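Local coordinates for protein SloR (Streptococcus mutans, PDB 5CVI) that probably binds DNA as a homodimeric, metal-responsive transcription regulator of the DtxR/MntR family, acting in the response to manganese, at residues M1-K10 against E96-T104; V42-L50 against Y59-L68. All coordinates share one frame; numbering follows the deposited sequence.

Interaction 1 (M1-K10 against E96-T104). With ZN (zinc ion), chain H.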
HETATM    1  N   MSE B   1     -10.199   8.221   4.603  1.00 91.41           N
HETATM    2  CA  MSE B   1      -9.038   8.692   3.857  1.00 87.61           C
HETATM    3  C   MSE B   1      -8.867  10.199   4.039  1.00 90.82           C
HETATM    4  O   MSE B   1      -9.725  10.982   3.626  1.00 92.36           O
HETATM    5  CB  MSE B   1      -9.183   8.338   2.373  1.00 83.12           C
HETATM    6  CG  MSE B   1      -7.918   8.518   1.542  1.00 78.74           C
HETATM    7 SE   MSE B   1      -7.592  10.358   0.980  1.00128.90          SE
HETATM    8  CE  MSE B   1      -9.174  10.621  -0.127  1.00 68.99           C
ATOM      9  N   THR B   2      -7.763  10.600   4.664  1.00 90.72           N
ATOM     10  CA  THR B   2      -7.476  12.017   4.886  1.00 86.56           C
ATOM     11  C   THR B   2      -6.184  12.449   4.195  1.00 82.85           C
ATOM     12  O   THR B   2      -5.107  11.938   4.509  1.00 84.63           O
ATOM     13  CB  THR B   2      -7.367  12.351   6.387  1.00 81.42           C
ATOM     14  OG1 THR B   2      -8.580  11.982   7.055  1.00 86.89           O
ATOM     15  CG2 THR B   2      -7.112  13.839   6.587  1.00 70.25           C
ATOM     16  N   PRO B   3      -6.287  13.395   3.250  1.00 73.28           N
ATOM     17  CA  PRO B   3      -5.103  13.919   2.558  1.00 61.15           C
ATOM     18  C   PRO B   3      -4.213  14.679   3.533  1.00 54.02           C
ATOM     19  O   PRO B   3      -4.719  15.524   4.270  1.00 54.58           O
ATOM     20  CB  PRO B   3      -5.695  14.896   1.532  1.00 56.88           C
ATOM     21  CG  PRO B   3      -7.142  14.536   1.423  1.00 57.89           C
ATOM     22  CD  PRO B   3      -7.529  14.024   2.772  1.00 65.90           C
ATOM     23  N   ASN B   4      -2.916  14.386   3.547  1.00 51.70           N
ATOM     24  CA  ASN B   4      -2.008  15.106   4.433  1.00 52.89           C
ATOM     25  C   ASN B   4      -1.552  16.426   3.817  1.00 41.56           C
ATOM     26  O   ASN B   4      -1.921  16.753   2.691  1.00 31.32           O
ATOM     27  CB  ASN B   4      -0.801  14.246   4.822  1.00 52.48           C
ATOM     28  CG  ASN B   4       0.274  14.235   3.757  1.00 47.58           C
ATOM     29  OD1 ASN B   4      -0.016  14.098   2.571  1.00 50.94           O
ATOM     30  ND2 ASN B   4       1.525  14.391   4.175  1.00 42.31           N
ATOM     31  N   LYS B   5      -0.749  17.175   4.565  1.00 37.56           N
ATOM     32  CA  LYS B   5      -0.268  18.484   4.133  1.00 31.79           C
ATOM     33  C   LYS B   5       0.420  18.470   2.768  1.00 28.18           C
ATOM     34  O   LYS B   5       0.327  19.434   2.012  1.00 25.22           O
ATOM     35  CB  LYS B   5       0.674  19.072   5.190  1.00 27.85           C
ATOM     36  CG  LYS B   5       1.666  18.067   5.752  1.00 35.21           C
ATOM     37  CD  LYS B   5       2.564  18.679   6.815  1.00 41.14           C
ATOM     38  CE  LYS B   5       3.191  17.604   7.690  1.00 46.29           C
ATOM     39  NZ  LYS B   5       3.814  16.506   6.893  1.00 47.20           N
ATOM     40  N   GLU B   6       1.106  17.375   2.460  1.00 28.54           N
ATOM     41  CA  GLU B   6       1.954  17.304   1.270  1.00 34.96           C
ATOM     42  C   GLU B   6       1.192  17.474  -0.049  1.00 33.52           C
ATOM     43  O   GLU B   6       1.743  17.974  -1.033  1.00 29.69           O
ATOM     44  CB  GLU B   6       2.766  16.001   1.272  1.00 35.72           C
ATOM     45  CG  GLU B   6       3.718  15.878   2.455  1.00 37.04           C
ATOM     46  CD  GLU B   6       4.495  14.572   2.462  1.00 48.39           C
ATOM     47  OE1 GLU B   6       4.267  13.734   1.565  1.00 47.41           O
ATOM     48  OE2 GLU B   6       5.333  14.385   3.371  1.00 58.17           O
ATOM     49  N   ASP B   7      -0.074  17.073  -0.059  1.00 29.04           N
ATOM     50  CA  ASP B   7      -0.898  17.147  -1.263  1.00 23.29           C
ATOM     51  C   ASP B   7      -1.109  18.580  -1.742  1.00 22.42           C
ATOM     52  O   ASP B   7      -1.443  18.816  -2.902  1.00 22.62           O
ATOM     53  CB  ASP B   7      -2.244  16.463  -1.032  1.00 24.87           C
ATOM     54  CG  ASP B   7      -2.102  14.977  -0.802  1.00 27.73           C
ATOM     55  OD1 ASP B   7      -1.120  14.397  -1.307  1.00 35.92           O
ATOM     56  OD2 ASP B   7      -2.966  14.391  -0.116  1.00 33.08           O
ATOM     57  N   TYR B   8      -0.907  19.532  -0.839  1.00 21.74           N
ATOM     58  CA  TYR B   8      -0.969  20.944  -1.185  1.00 22.59           C
ATOM     59  C   TYR B   8       0.147  21.280  -2.170  1.00 20.58           C
ATOM     60  O   TYR B   8      -0.016  22.128  -3.044  1.00 24.63           O
ATOM     61  CB  TYR B   8      -0.856  21.799   0.081  1.00 20.77           C
ATOM     62  CG  TYR B   8      -0.978  23.286  -0.151  1.00 32.23           C
ATOM     63  CD1 TYR B   8      -2.221  23.892  -0.273  1.00 31.59           C
ATOM     64  CD2 TYR B   8       0.152  24.089  -0.232  1.00 32.35           C
ATOM     65  CE1 TYR B   8      -2.336  25.257  -0.480  1.00 20.96           C
ATOM     66  CE2 TYR B   8       0.047  25.451  -0.438  1.00 33.47           C
ATOM     67  CZ  TYR B   8      -1.198  26.031  -0.562  1.00 34.54           C
ATOM     68  OH  TYR B   8      -1.304  27.389  -0.765  1.00 20.84           O
ATOM     69  N   LEU B   9       1.278  20.597  -2.032  1.00 22.85           N
ATOM     70  CA  LEU B   9       2.419  20.821  -2.911  1.00 25.18           C
ATOM     71  C   LEU B   9       2.119  20.440  -4.360  1.00 28.13           C
ATOM     72  O   LEU B   9       2.556  21.117  -5.290  1.00 20.84           O
ATOM     73  CB  LEU B   9       3.652  20.071  -2.401  1.00 20.00           C
ATOM     74  CG  LEU B   9       4.437  20.752  -1.276  1.00 30.84           C
ATOM     75  CD1 LEU B   9       3.505  21.267  -0.195  1.00 32.14           C
ATOM     76  CD2 LEU B   9       5.458  19.790  -0.681  1.00 33.66           C
ATOM     77  N   LYS B  10       1.366  19.360  -4.550  1.00 21.32           N
ATOM     78  CA  LYS B  10       1.034  18.891  -5.893  1.00 24.71           C
ATOM     79  C   LYS B  10       0.079  19.836  -6.619  1.00 28.29           C
ATOM     80  O   LYS B  10       0.169  20.008  -7.833  1.00 28.66           O
ATOM     81  CB  LYS B  10       0.457  17.471  -5.855  1.00 23.14           C
ATOM     82  CG  LYS B  10       1.490  16.391  -5.566  1.00 23.12           C
ATOM     83  CD  LYS B  10       0.954  14.998  -5.870  1.00 40.83           C
ATOM     84  CE  LYS B  10      -0.181  14.613  -4.934  1.00 25.28           C
ATOM     85  NZ  LYS B  10      -0.660  13.227  -5.201  1.00 37.20           N
ATOM     86  N   GLU B  96      -8.364   7.640  -4.530  1.00 20.27           N
ATOM     87  CA  GLU B  96      -8.349   7.447  -3.082  1.00 25.22           C
ATOM     88  C   GLU B  96      -7.372   6.352  -2.638  1.00 20.79           C
ATOM     89  O   GLU B  96      -6.748   6.459  -1.583  1.00 16.83           O
ATOM     90  CB  GLU B  96      -9.762   7.167  -2.552  1.00 36.75           C
ATOM     91  CG  GLU B  96     -10.732   6.624  -3.596  1.00 57.62           C
ATOM     92  CD  GLU B  96     -11.297   7.709  -4.500  1.00 70.07           C
ATOM     93  OE1 GLU B  96     -11.545   8.832  -4.009  1.00 76.72           O
ATOM     94  OE2 GLU B  96     -11.491   7.437  -5.704  1.00 68.08           O
ATOM     95  N   GLU B  97      -7.231   5.310  -3.449  1.00 17.63           N
ATOM     96  CA  GLU B  97      -6.323   4.213  -3.125  1.00 20.30           C
ATOM     97  C   GLU B  97      -4.865   4.602  -3.364  1.00 24.04           C
ATOM     98  O   GLU B  97      -3.993   4.329  -2.534  1.00 23.16           O
ATOM     99  CB  GLU B  97      -6.672   2.965  -3.940  1.00 17.41           C
ATOM    100  CG  GLU B  97      -6.011   1.699  -3.439  1.00 13.63           C
ATOM    101  CD  GLU B  97      -6.651   1.177  -2.165  1.00 24.70           C
ATOM    102  OE1 GLU B  97      -7.874   0.913  -2.182  1.00 17.52           O
ATOM    103  OE2 GLU B  97      -5.938   1.031  -1.147  1.00 23.58           O
ATOM    104  N   ALA B  98      -4.611   5.237  -4.506  1.00 18.64           N
ATOM    105  CA  ALA B  98      -3.262   5.653  -4.878  1.00 22.50           C
ATOM    106  C   ALA B  98      -2.771   6.767  -3.963  1.00 18.75           C
ATOM    107  O   ALA B  98      -1.580   7.062  -3.896  1.00 20.09           O
ATOM    108  CB  ALA B  98      -3.235   6.112  -6.323  1.00 26.51           C
ATOM    109  N   GLU B  99      -3.711   7.384  -3.263  1.00 16.69           N
ATOM    110  CA  GLU B  99      -3.436   8.521  -2.400  1.00 17.23           C
ATOM    111  C   GLU B  99      -2.839   8.039  -1.085  1.00 24.30           C
ATOM    112  O   GLU B  99      -1.813   8.547  -0.630  1.00 26.85           O
ATOM    113  CB  GLU B  99      -4.735   9.294  -2.157  1.00 14.81           C
ATOM    114  CG  GLU B  99      -4.551  10.653  -1.536  1.00 20.95           C
ATOM    115  CD  GLU B  99      -3.594  11.522  -2.319  1.00 25.65           C
ATOM    116  OE1 GLU B  99      -3.808  11.718  -3.534  1.00 33.57           O
ATOM    117  OE2 GLU B  99      -2.617  12.003  -1.715  1.00 23.05           O
ATOM    118  N   VAL B 100      -3.492   7.048  -0.487  1.00 23.25           N
ATOM    119  CA  VAL B 100      -3.013   6.431   0.742  1.00 27.28           C
ATOM    120  C   VAL B 100      -1.665   5.745   0.527  1.00 30.76           C
ATOM    121  O   VAL B 100      -0.783   5.808   1.385  1.00 35.60           O
ATOM    122  CB  VAL B 100      -4.032   5.402   1.278  1.00 35.87           C
ATOM    123  CG1 VAL B 100      -3.411   4.545   2.368  1.00 41.80           C
ATOM    124  CG2 VAL B 100      -5.282   6.105   1.788  1.00 17.37           C
ATOM    125  N   LEU B 101      -1.505   5.105  -0.628  1.00 26.35           N
ATOM    126  CA  LEU B 101      -0.303   4.324  -0.914  1.00 21.59           C
ATOM    127  C   LEU B 101       0.928   5.175  -1.217  1.00 21.25           C
ATOM    128  O   LEU B 101       2.058   4.744  -0.972  1.00 19.65           O
ATOM    129  CB  LEU B 101      -0.562   3.322  -2.044  1.00 18.25           C
ATOM    130  CG  LEU B 101      -1.618   2.261  -1.718  1.00 22.51           C
ATOM    131  CD1 LEU B 101      -1.801   1.271  -2.863  1.00 22.83           C
ATOM    132  CD2 LEU B 101      -1.244   1.536  -0.440  1.00 21.09           C
ATOM    133  N   GLU B 102       0.719   6.380  -1.740  1.00 13.21           N
ATOM    134  CA  GLU B 102       1.843   7.243  -2.096  1.00 13.45           C
ATOM    135  C   GLU B 102       2.573   7.785  -0.864  1.00 14.59           C
ATOM    136  O   GLU B 102       3.657   8.348  -0.976  1.00 15.58           O
ATOM    137  CB  GLU B 102       1.400   8.390  -3.010  1.00 19.74           C
ATOM    138  CG  GLU B 102       0.570   9.468  -2.329  1.00 25.29           C
ATOM    139  CD  GLU B 102       0.277  10.649  -3.247  1.00 27.98           C
ATOM    140  OE1 GLU B 102       0.098  10.436  -4.467  1.00 13.67           O
ATOM    141  OE2 GLU B 102       0.234  11.791  -2.746  1.00 15.69           O
ATOM    142  N   HIS B 103       1.976   7.596   0.310  1.00 15.24           N
ATOM    143  CA  HIS B 103       2.567   8.061   1.563  1.00 16.57           C
ATOM    144  C   HIS B 103       3.031   6.901   2.439  1.00 34.94           C
ATOM    145  O   HIS B 103       3.638   7.108   3.491  1.00 30.33           O
ATOM    146  CB  HIS B 103       1.570   8.919   2.338  1.00 17.79           C
ATOM    147  CG  HIS B 103       1.162  10.163   1.617  1.00 32.34           C
ATOM    148  ND1 HIS B 103       2.039  11.193   1.359  1.00 34.02           N
ATOM    149  CD2 HIS B 103      -0.030  10.543   1.098  1.00 28.81           C
ATOM    150  CE1 HIS B 103       1.406  12.155   0.710  1.00 31.08           C
ATOM    151  NE2 HIS B 103       0.149  11.788   0.544  1.00 28.61           N
ATOM    152  N   THR B 104       2.735   5.682   1.997  1.00 32.85           N
ATOM    153  CA  THR B 104       3.065   4.488   2.763  1.00 32.65           C
ATOM    154  C   THR B 104       3.632   3.406   1.858  1.00 36.40           C
ATOM    155  O   THR B 104       3.112   2.294   1.809  1.00 50.64           O
ATOM    156  CB  THR B 104       1.825   3.924   3.481  1.00 34.55           C
ATOM    157  OG1 THR B 104       0.886   3.451   2.507  1.00 36.97           O
ATOM    158  CG2 THR B 104       1.160   4.999   4.335  1.00 36.45           C
TER
HETATM  159 ZN    ZN H 301      -0.883  12.408  -1.235  1.00 23.52          ZN
HETATM  160  O   HOH W   1       4.751  11.261   3.014  1.00 20.73           O

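Interaction 2 (V42-L50 against Y59-L68)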
ATOM      1  N   VAL B  42      -0.692  24.406   5.280  1.00 21.64           N
ATOM      2  CA  VAL B  42       0.252  25.392   4.765  1.00 23.59           C
ATOM      3  C   VAL B  42       1.148  25.911   5.885  1.00 27.42           C
ATOM      4  O   VAL B  42       2.321  26.218   5.665  1.00 31.68           O
ATOM      5  CB  VAL B  42      -0.471  26.571   4.089  1.00 21.16           C
ATOM      6  CG1 VAL B  42       0.531  27.615   3.620  1.00 20.62           C
ATOM      7  CG2 VAL B  42      -1.312  26.077   2.924  1.00 20.71           C
ATOM      8  N   LYS B  43       0.585  26.001   7.086  1.00 23.40           N
ATOM      9  CA  LYS B  43       1.340  26.401   8.268  1.00 24.52           C
ATOM     10  C   LYS B  43       2.484  25.422   8.520  1.00 29.31           C
ATOM     11  O   LYS B  43       3.618  25.828   8.771  1.00 27.41           O
ATOM     12  CB  LYS B  43       0.413  26.465   9.484  1.00 26.88           C
ATOM     13  CG  LYS B  43       1.059  26.949  10.776  1.00 31.50           C
ATOM     14  CD  LYS B  43       0.041  26.921  11.916  1.00 41.96           C
ATOM     15  CE  LYS B  43       0.572  27.564  13.187  1.00 49.59           C
ATOM     16  NZ  LYS B  43      -0.498  27.666  14.223  1.00 48.19           N
ATOM     17  N   LYS B  44       2.177  24.131   8.441  1.00 23.63           N
ATOM     18  CA  LYS B  44       3.182  23.091   8.633  1.00 25.68           C
ATOM     19  C   LYS B  44       4.211  23.096   7.504  1.00 29.03           C
ATOM     20  O   LYS B  44       5.401  22.900   7.737  1.00 34.46           O
ATOM     21  CB  LYS B  44       2.518  21.713   8.742  1.00 24.87           C
ATOM     22  CG  LYS B  44       1.671  21.522   9.997  1.00 40.65           C
ATOM     23  CD  LYS B  44       1.044  20.132  10.039  1.00 41.71           C
ATOM     24  CE  LYS B  44       0.422  19.833  11.400  1.00 38.96           C
ATOM     25  NZ  LYS B  44      -0.628  20.819  11.775  1.00 40.50           N
ATOM     26  N   LEU B  45       3.744  23.324   6.281  1.00 31.14           N
ATOM     27  CA  LEU B  45       4.616  23.323   5.109  1.00 30.39           C
ATOM     28  C   LEU B  45       5.632  24.463   5.145  1.00 27.62           C
ATOM     29  O   LEU B  45       6.747  24.328   4.641  1.00 21.53           O
ATOM     30  CB  LEU B  45       3.781  23.372   3.824  1.00 24.93           C
ATOM     31  CG  LEU B  45       2.817  22.197   3.640  1.00 23.19           C
ATOM     32  CD1 LEU B  45       1.896  22.412   2.449  1.00 24.06           C
ATOM     33  CD2 LEU B  45       3.584  20.890   3.491  1.00 20.95           C
ATOM     34  N   LEU B  46       5.244  25.584   5.743  1.00 29.25           N
ATOM     35  CA  LEU B  46       6.143  26.726   5.888  1.00 31.27           C
ATOM     36  C   LEU B  46       7.271  26.424   6.873  1.00 29.35           C
ATOM     37  O   LEU B  46       8.424  26.793   6.645  1.00 24.12           O
ATOM     38  CB  LEU B  46       5.367  27.967   6.334  1.00 22.63           C
ATOM     39  CG  LEU B  46       4.329  28.507   5.351  1.00 22.99           C
ATOM     40  CD1 LEU B  46       3.494  29.604   5.989  1.00 25.75           C
ATOM     41  CD2 LEU B  46       5.009  29.021   4.093  1.00 21.81           C
ATOM     42  N   LEU B  47       6.925  25.746   7.965  1.00 29.62           N
ATOM     43  CA  LEU B  47       7.885  25.398   9.006  1.00 35.30           C
ATOM     44  C   LEU B  47       8.888  24.363   8.514  1.00 48.63           C
ATOM     45  O   LEU B  47      10.062  24.379   8.897  1.00 59.42           O
ATOM     46  CB  LEU B  47       7.156  24.854  10.231  1.00 30.83           C
ATOM     47  CG  LEU B  47       6.136  25.791  10.876  1.00 32.82           C
ATOM     48  CD1 LEU B  47       5.390  25.083  12.004  1.00 33.47           C
ATOM     49  CD2 LEU B  47       6.821  27.051  11.391  1.00 28.28           C
ATOM     50  N   GLU B  48       8.416  23.460   7.661  1.00 43.62           N
ATOM     51  CA  GLU B  48       9.247  22.375   7.158  1.00 37.53           C
ATOM     52  C   GLU B  48       9.920  22.755   5.841  1.00 30.24           C
ATOM     53  O   GLU B  48      10.484  21.909   5.149  1.00 24.03           O
ATOM     54  CB  GLU B  48       8.424  21.089   7.039  1.00 38.25           C
ATOM     55  CG  GLU B  48       7.975  20.560   8.401  1.00 54.17           C
ATOM     56  CD  GLU B  48       6.789  19.612   8.331  1.00 65.83           C
ATOM     57  OE1 GLU B  48       6.591  18.964   7.281  1.00 73.31           O
ATOM     58  OE2 GLU B  48       6.048  19.520   9.336  1.00 62.29           O
ATOM     59  N   ASP B  49       9.857  24.041   5.509  1.00 31.87           N
ATOM     60  CA  ASP B  49      10.604  24.594   4.382  1.00 40.13           C
ATOM     61  C   ASP B  49      10.203  23.972   3.049  1.00 36.56           C
ATOM     62  O   ASP B  49      11.051  23.713   2.197  1.00 36.99           O
ATOM     63  CB  ASP B  49      12.107  24.410   4.604  1.00 46.74           C
ATOM     64  CG  ASP B  49      12.577  24.997   5.920  1.00 54.52           C
ATOM     65  OD1 ASP B  49      12.062  26.067   6.309  1.00 52.62           O
ATOM     66  OD2 ASP B  49      13.454  24.386   6.567  1.00 60.38           O
ATOM     67  N   LEU B  50       8.907  23.738   2.873  1.00 28.93           N
ATOM     68  CA  LEU B  50       8.406  23.138   1.644  1.00 27.73           C
ATOM     69  C   LEU B  50       7.775  24.187   0.730  1.00 29.52           C
ATOM     70  O   LEU B  50       7.683  23.997  -0.481  1.00 28.22           O
ATOM     71  CB  LEU B  50       7.416  22.016   1.961  1.00 20.62           C
ATOM     72  CG  LEU B  50       8.017  20.794   2.660  1.00 21.34           C
ATOM     73  CD1 LEU B  50       6.927  19.817   3.073  1.00 21.51           C
ATOM     74  CD2 LEU B  50       9.032  20.112   1.755  1.00 21.54           C
ATOM     75  N   TYR B  59       1.652  31.693  -2.651  1.00 33.47           N
ATOM     76  CA  TYR B  59       2.472  30.608  -2.119  1.00 32.30           C
ATOM     77  C   TYR B  59       3.240  29.876  -3.219  1.00 32.91           C
ATOM     78  O   TYR B  59       2.659  29.430  -4.209  1.00 36.06           O
ATOM     79  CB  TYR B  59       1.622  29.626  -1.306  1.00 25.24           C
ATOM     80  CG  TYR B  59       1.165  30.177   0.028  1.00 25.76           C
ATOM     81  CD1 TYR B  59       2.046  30.284   1.097  1.00 23.51           C
ATOM     82  CD2 TYR B  59      -0.147  30.592   0.217  1.00 31.21           C
ATOM     83  CE1 TYR B  59       1.633  30.786   2.319  1.00 28.16           C
ATOM     84  CE2 TYR B  59      -0.569  31.096   1.436  1.00 31.23           C
ATOM     85  CZ  TYR B  59       0.324  31.192   2.482  1.00 31.89           C
ATOM     86  OH  TYR B  59      -0.097  31.695   3.691  1.00 25.73           O
ATOM     87  N   LEU B  60       4.552  29.760  -3.032  1.00 30.79           N
ATOM     88  CA  LEU B  60       5.420  29.119  -4.014  1.00 33.30           C
ATOM     89  C   LEU B  60       6.155  27.922  -3.421  1.00 41.72           C
ATOM     90  O   LEU B  60       6.320  27.822  -2.206  1.00 51.73           O
ATOM     91  CB  LEU B  60       6.435  30.123  -4.565  1.00 31.19           C
ATOM     92  CG  LEU B  60       5.882  31.252  -5.435  1.00 36.29           C
ATOM     93  CD1 LEU B  60       6.977  32.256  -5.750  1.00 41.62           C
ATOM     94  CD2 LEU B  60       5.279  30.695  -6.716  1.00 26.36           C
ATOM     95  N   LEU B  61       6.599  27.019  -4.289  1.00 38.19           N
ATOM     96  CA  LEU B  61       7.358  25.853  -3.859  1.00 34.27           C
ATOM     97  C   LEU B  61       8.838  26.191  -3.710  1.00 31.65           C
ATOM     98  O   LEU B  61       9.422  26.863  -4.561  1.00 36.54           O
ATOM     99  CB  LEU B  61       7.189  24.697  -4.852  1.00 32.85           C
ATOM    100  CG  LEU B  61       5.839  23.976  -4.913  1.00 29.27           C
ATOM    101  CD1 LEU B  61       5.806  22.985  -6.073  1.00 24.00           C
ATOM    102  CD2 LEU B  61       5.552  23.262  -3.602  1.00 24.63           C
ATOM    103  N   THR B  62       9.436  25.732  -2.616  1.00 29.38           N
ATOM    104  CA  THR B  62      10.883  25.752  -2.470  1.00 28.00           C
ATOM    105  C   THR B  62      11.428  24.592  -3.290  1.00 26.49           C
ATOM    106  O   THR B  62      10.659  23.739  -3.740  1.00 22.79           O
ATOM    107  CB  THR B  62      11.300  25.550  -1.009  1.00 29.98           C
ATOM    108  OG1 THR B  62      10.896  24.244  -0.574  1.00 26.58           O
ATOM    109  CG2 THR B  62      10.655  26.599  -0.120  1.00 28.63           C
ATOM    110  N   LYS B  63      12.742  24.551  -3.484  1.00 24.38           N
ATOM    111  CA  LYS B  63      13.360  23.457  -4.227  1.00 38.61           C
ATOM    112  C   LYS B  63      13.066  22.113  -3.558  1.00 45.93           C
ATOM    113  O   LYS B  63      12.873  21.100  -4.233  1.00 23.50           O
ATOM    114  CB  LYS B  63      14.870  23.667  -4.359  1.00 35.67           C
ATOM    115  CG  LYS B  63      15.550  22.685  -5.305  1.00 43.63           C
ATOM    116  CD  LYS B  63      14.908  22.731  -6.685  1.00 46.24           C
ATOM    117  CE  LYS B  63      15.522  21.714  -7.634  1.00 46.03           C
ATOM    118  NZ  LYS B  63      14.880  21.771  -8.977  1.00 48.36           N
ATOM    119  N   LYS B  64      13.021  22.117  -2.229  1.00 23.51           N
ATOM    120  CA  LYS B  64      12.696  20.919  -1.464  1.00 32.88           C
ATOM    121  C   LYS B  64      11.274  20.468  -1.773  1.00 32.68           C
ATOM    122  O   LYS B  64      10.980  19.272  -1.784  1.00 21.90           O
ATOM    123  CB  LYS B  64      12.857  21.188   0.035  1.00 23.41           C
ATOM    124  CG  LYS B  64      12.537  20.002   0.931  1.00 37.03           C
ATOM    125  CD  LYS B  64      12.732  20.356   2.401  1.00 39.29           C
ATOM    126  CE  LYS B  64      12.457  19.168   3.309  1.00 42.51           C
ATOM    127  NZ  LYS B  64      12.744  19.479   4.739  1.00 45.69           N
ATOM    128  N   GLY B  65      10.399  21.437  -2.027  1.00 34.37           N
ATOM    129  CA  GLY B  65       9.006  21.163  -2.330  1.00 29.05           C
ATOM    130  C   GLY B  65       8.786  20.664  -3.744  1.00 28.88           C
ATOM    131  O   GLY B  65       7.884  19.865  -3.991  1.00 31.86           O
ATOM    132  N   GLN B  66       9.606  21.139  -4.675  1.00 33.21           N
ATOM    133  CA  GLN B  66       9.546  20.666  -6.054  1.00 31.37           C
ATOM    134  C   GLN B  66       9.943  19.192  -6.109  1.00 29.43           C
ATOM    135  O   GLN B  66       9.289  18.385  -6.767  1.00 24.70           O
ATOM    136  CB  GLN B  66      10.472  21.491  -6.953  1.00 29.97           C
ATOM    137  CG  GLN B  66      10.208  22.990  -6.935  1.00 40.27           C
ATOM    138  CD  GLN B  66      11.204  23.767  -7.778  1.00 50.51           C
ATOM    139  OE1 GLN B  66      11.958  23.186  -8.558  1.00 61.69           O
ATOM    140  NE2 GLN B  66      11.217  25.086  -7.617  1.00 50.18           N
ATOM    141  N   ILE B  67      11.017  18.851  -5.406  1.00 22.47           N
ATOM    142  CA  ILE B  67      11.495  17.473  -5.347  1.00 35.73           C
ATOM    143  C   ILE B  67      10.451  16.546  -4.738  1.00 30.48           C
ATOM    144  O   ILE B  67      10.173  15.475  -5.276  1.00 29.88           O
ATOM    145  CB  ILE B  67      12.802  17.358  -4.538  1.00 37.95           C
ATOM    146  CG1 ILE B  67      13.913  18.175  -5.202  1.00 24.42           C
ATOM    147  CG2 ILE B  67      13.211  15.905  -4.395  1.00 24.22           C
ATOM    148  CD1 ILE B  67      15.185  18.243  -4.394  1.00 25.37           C
ATOM    149  N   LEU B  68       9.873  16.965  -3.616  1.00 28.02           N
ATOM    150  CA  LEU B  68       8.875  16.155  -2.926  1.00 31.63           C
ATOM    151  C   LEU B  68       7.595  16.047  -3.744  1.00 28.94           C
ATOM    152  O   LEU B  68       6.914  15.020  -3.717  1.00 27.56           O
ATOM    153  CB  LEU B  68       8.579  16.724  -1.535  1.00 21.73           C
ATOM    154  CG  LEU B  68       7.540  15.962  -0.704  1.00 27.33           C
ATOM    155  CD1 LEU B  68       7.910  14.491  -0.589  1.00 23.26           C
ATOM    156  CD2 LEU B  68       7.394  16.584   0.679  1.00 24.40           C
TER

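Interaction 1 (M1-K10 against E96-T104)
A single zinc ion rivets Asp-7, near the start of helix 7-18, to Glu-99 of helix 91-101 and to Glu-102 and His-103 close to where that helix ends. This four-ligand site joins the N-terminal helix-turn-helix region to the metal-binding and dimerisation region, the link through which regulators of the DtxR/MntR family are thought to sense metal. Asp-7 OD1 lies 2.0 Å from the zinc and His-103 NE2 2.1 Å, while each glutamate gives its OE2. The side chains of Asp-7 and Glu-99 come from opposite directions, their carboxylate planes 87° apart, and the shared metal probably offsets the repulsion expected of two carboxylates. Glu-99 reaches the ion by running CG anti to its backbone N (chi1 -167°) and then bending at chi2.

Lys-10 belongs to the second layer around the site. Its NZ bridges both oxygens of Glu-102, 3.0 Å from OE1 and 3.0 Å from OE2, using the syn lone pair of each, and makes a long salt bridge to Glu-99. Glu-102 OE1 is also hydrogen-bonded to His-76, a ligand of a second zinc, so one carboxylate ties the two metal sites together.

Over one face of the His-103 ring lies the amide of Asn-4, its OD1 nearest at 3.0 Å from CE1 of the ring, and over the opposite face Glu-102 CG; the amide plane is turned 69° from the ring. Further along, selenomethionine Met-1, which is poorly ordered, lays its CG 3.6 Å from Val-100 CG2 and its SE near Glu-99 CG. On the side of the ring turned from the zinc, a water accepts from His-103 ND1 and donates to Glu-6 OE1 at 2.9 Å.

Interaction 2 (V42-L50 against Y59-L68)
Helix 35-47 ends in a Schellman motif, with Leu-50 N bonded to Leu-45 O and Asp-49 at positive phi as the C-prime residue, and the chain leaving it comes within 4.5 Å of the start of helix 63-85, measured from Leu-50 CA to Gly-65 CA. Here Thr-62 N donates to Leu-50 O at 3.3 Å. The hydroxyl of Thr-62 does two jobs. OG1 lies between the backbone N and the carbonyl carbon (chi1 64°), from where it donates to Asp-49 O at 2.8 Å and, as the N-cap of helix 63-85, accepts from Gly-65 N at 3.2 Å.

This is the winged helix-turn-helix of the DNA-binding region: the two-stranded wing, 51-54 and 60-61, opens just after Leu-50 and runs straight into Thr-62, so these bonds close the base of the hairpin.

Beside these bonds Leu-50 packs on the first turns of helix 63-85. Its CD2 lies 3.6 Å from Lys-64 CG, and both of its methyl ends reach Leu-68 CD2. Lys-64 is stretched out in full, its aliphatic chain passing Leu-50 and the carbonyl of Asp-49 until NZ makes a weak hydrogen bond to Glu-48 O.

Earlier in helix 35-47, Val-42 meets one face of the Tyr-59 ring in a CH-pi contact, CG1 standing 3.9 Å from the ring centroid and 22° off the normal. Leu-46 CD2 comes instead to the edge of the ring, 4.2 Å from CE1, and Tyr-8 of helix 7-18 packs against both Val-42 and Tyr-59.

How the interactions relate
Interaction 2 is nested within the chain loop that interaction 1 closes, and their centres lie 16 Å apart. Helix 7-18 connects them: near its beginning it carries a zinc ligand of interaction 1, while Leu-9, two residues on, packs on Leu-45 of helix 35-47. The second route is helix 63-85, which starts in interaction 2, supplies His-76 beside the zinc site and is followed in the chain by helix 91-101. The DNA-binding region is thus joined to the dimerisation region both by covalent continuity and by metal, consistent with metal binding influencing how it is held in the homodimer.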